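Local coordinates for malonyl acyl carrier protein transacylase (Streptococcus pneumoniae, PDB 3IM8) that probably transfers the malonyl group from malonyl-CoA to holo acyl carrier protein, supplying malonyl-ACP for fatty acid synthesis, at residues Gly12-Gly17 against Asp53-Thr58. Sequence-based numbering, arbitrary orientation.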
loop_
_atom_site.group_PDB
_atom_site.type_symbol
_atom_site.label_atom_id
_atom_site.label_comp_id
_atom_site.label_asym_id
_atom_site.label_seq_id
_atom_site.Cartn_x
_atom_site.Cartn_y
_atom_site.Cartn_z
ATOM N N GLY A 12 6.037 2.828 -4.391
ATOM C CA GLY A 12 5.910 3.762 -5.516
ATOM C C GLY A 12 5.908 5.221 -5.030
ATOM O O GLY A 12 6.240 6.143 -5.793
ATOM N N ALA A 13 5.577 5.458 -3.763
ATOM C CA ALA A 13 5.514 6.862 -3.278
ATOM C C ALA A 13 6.842 7.345 -2.668
ATOM O O ALA A 13 6.977 8.524 -2.328
ATOM C CB ALA A 13 4.373 7.063 -2.265
ATOM N N GLN A 14 7.808 6.460 -2.495
ATOM C CA GLN A 14 9.097 6.866 -1.915
ATOM C C GLN A 14 9.798 8.003 -2.707
ATOM O O GLN A 14 9.541 8.201 -3.895
ATOM C CB GLN A 14 10.022 5.636 -1.748
ATOM C CG GLN A 14 10.621 4.984 -3.063
ATOM C CD GLN A 14 9.609 4.205 -3.943
ATOM O OE1 GLN A 14 8.435 4.033 -3.583
ATOM N NE2 GLN A 14 10.087 3.709 -5.099
ATOM N N TYR A 15 10.702 8.743 -2.059
ATOM C CA TYR A 15 11.524 9.726 -2.791
ATOM C C TYR A 15 12.782 9.936 -1.984
ATOM O O TYR A 15 12.828 9.612 -0.787
ATOM C CB TYR A 15 10.727 11.037 -3.132
ATOM C CG TYR A 15 10.140 11.732 -1.907
ATOM C CD1 TYR A 15 8.824 11.484 -1.487
ATOM C CD2 TYR A 15 10.934 12.622 -1.142
ATOM C CE1 TYR A 15 8.317 12.107 -0.366
ATOM C CE2 TYR A 15 10.438 13.232 -0.004
ATOM C CZ TYR A 15 9.138 12.978 0.386
ATOM O OH TYR A 15 8.674 13.590 1.548
ATOM N N LEU A 16 13.840 10.412 -2.634
ATOM C CA LEU A 16 15.107 10.512 -1.945
ATOM C C LEU A 16 14.934 11.539 -0.823
ATOM O O LEU A 16 14.379 12.586 -1.033
ATOM C CB LEU A 16 16.237 10.907 -2.918
ATOM C CG LEU A 16 17.738 10.769 -2.609
ATOM C CD1 LEU A 16 18.193 9.314 -2.648
ATOM C CD2 LEU A 16 18.517 11.604 -3.660
ATOM N N GLY A 17 15.413 11.192 0.363
ATOM C CA GLY A 17 15.403 12.078 1.498
ATOM C C GLY A 17 14.115 12.103 2.304
ATOM O O GLY A 17 14.017 12.904 3.234
ATOM N N ASP A 53 18.932 4.452 -6.521
ATOM C CA ASP A 53 18.564 3.214 -7.202
ATOM C C ASP A 53 18.122 2.112 -6.244
ATOM O O ASP A 53 17.182 1.372 -6.514
ATOM C CB ASP A 53 19.710 2.726 -8.071
ATOM C CG ASP A 53 19.901 3.578 -9.307
ATOM O OD1 ASP A 53 18.935 4.242 -9.748
ATOM O OD2 ASP A 53 21.013 3.539 -9.857
ATOM N N LYS A 54 18.805 2.000 -5.125
ATOM C CA LYS A 54 18.402 1.016 -4.124
ATOM C C LYS A 54 17.026 1.378 -3.548
ATOM O O LYS A 54 16.208 0.521 -3.290
ATOM C CB LYS A 54 19.429 0.940 -2.980
ATOM C CG LYS A 54 20.747 0.327 -3.339
ATOM C CD LYS A 54 21.289 -0.205 -2.069
ATOM C CE LYS A 54 22.789 -0.180 -2.051
ATOM N NZ LYS A 54 23.160 -0.290 -0.612
ATOM N N LEU A 55 16.805 2.669 -3.327
ATOM C CA LEU A 55 15.544 3.144 -2.749
ATOM C C LEU A 55 14.369 2.669 -3.621
ATOM O O LEU A 55 13.287 2.344 -3.082
ATOM C CB LEU A 55 15.529 4.687 -2.542
ATOM C CG LEU A 55 14.255 5.385 -1.971
ATOM C CD1 LEU A 55 13.810 4.859 -0.551
ATOM C CD2 LEU A 55 14.319 6.892 -1.958
ATOM N N ASN A 56 14.585 2.656 -4.948
ATOM C CA ASN A 56 13.592 2.246 -5.942
ATOM C C ASN A 56 13.592 0.734 -6.232
ATOM O O ASN A 56 12.810 0.277 -7.066
ATOM C CB ASN A 56 13.788 3.054 -7.257
ATOM C CG ASN A 56 13.371 4.519 -7.112
ATOM O OD1 ASN A 56 12.485 4.832 -6.319
ATOM N ND2 ASN A 56 14.010 5.412 -7.853
ATOM N N GLN A 57 14.485 -0.024 -5.575
ATOM C CA GLN A 57 14.497 -1.512 -5.615
ATOM C C GLN A 57 13.628 -2.155 -4.511
ATOM O O GLN A 57 13.960 -2.089 -3.337
ATOM C CB GLN A 57 15.918 -2.087 -5.526
ATOM C CG GLN A 57 16.793 -1.724 -6.739
ATOM C CD GLN A 57 18.270 -2.136 -6.524
ATOM O OE1 GLN A 57 18.537 -3.163 -5.868
ATOM N NE2 GLN A 57 19.245 -1.302 -7.062
ATOM N N THR A 58 12.581 -2.852 -4.957
ATOM C CA THR A 58 11.526 -3.412 -4.115
ATOM C C THR A 58 11.968 -3.927 -2.734
ATOM O O THR A 58 11.328 -3.596 -1.711
ATOM C CB THR A 58 10.663 -4.453 -4.922
ATOM O OG1 THR A 58 10.300 -3.882 -6.186
ATOM C CG2 THR A 58 9.377 -4.822 -4.162
#
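Leu-16 and Leu-55 form the nearest CA pair, 7.4 Å apart, where residues 12-17, part of the loop between strand 4-8 and helix 20-25, pass the end of the short helix 52-55. No backbone hydrogen bond joins the two segments, and side chains bridge the gap. Gln-14 and Leu-55 carry the contact. CG of Gln-14 is wedged between the backbone N and the carbonyl carbon (chi1 71°), and a second bend at chi2 swings the amide back over its own loop. OE1 can thus accept the N-H of Gly-12 on a lone pair in the carbonyl plane, at 2.8 Å, while NE2 reaches across to OD1 of Asn-56, at 2.9 Å. That second bond is moderately bent (153° at the hydrogen), with the two amide planes turned 66° apart. Glutamine suits the place because one flat group accepts within its loop and donates across the contact; a CB on Gly-12 would jam against the preceding carbonyl O. Beside the amide pair, the methylene CG of Gln-14 lies 3.8 Å from CG of Leu-55. With its CG anti to the backbone N, Leu-55 lays CD2 against the peptide joining Tyr-15 and Leu-16, 3.3 Å from Tyr-15 O. A branched aliphatic suits Leu-55, whose buried side chain also meets helices 44-50 and 58-78. The Gly-12 N-H sets the Gln-14 amide orientation, and the Asn-56 bond agrees with it; polar bonding next to apolar packing thus ties Gln-14, its side chain about 11 Å from that of Ser-90, the predicted active-site serine, to helix 52-55 and the turn after it.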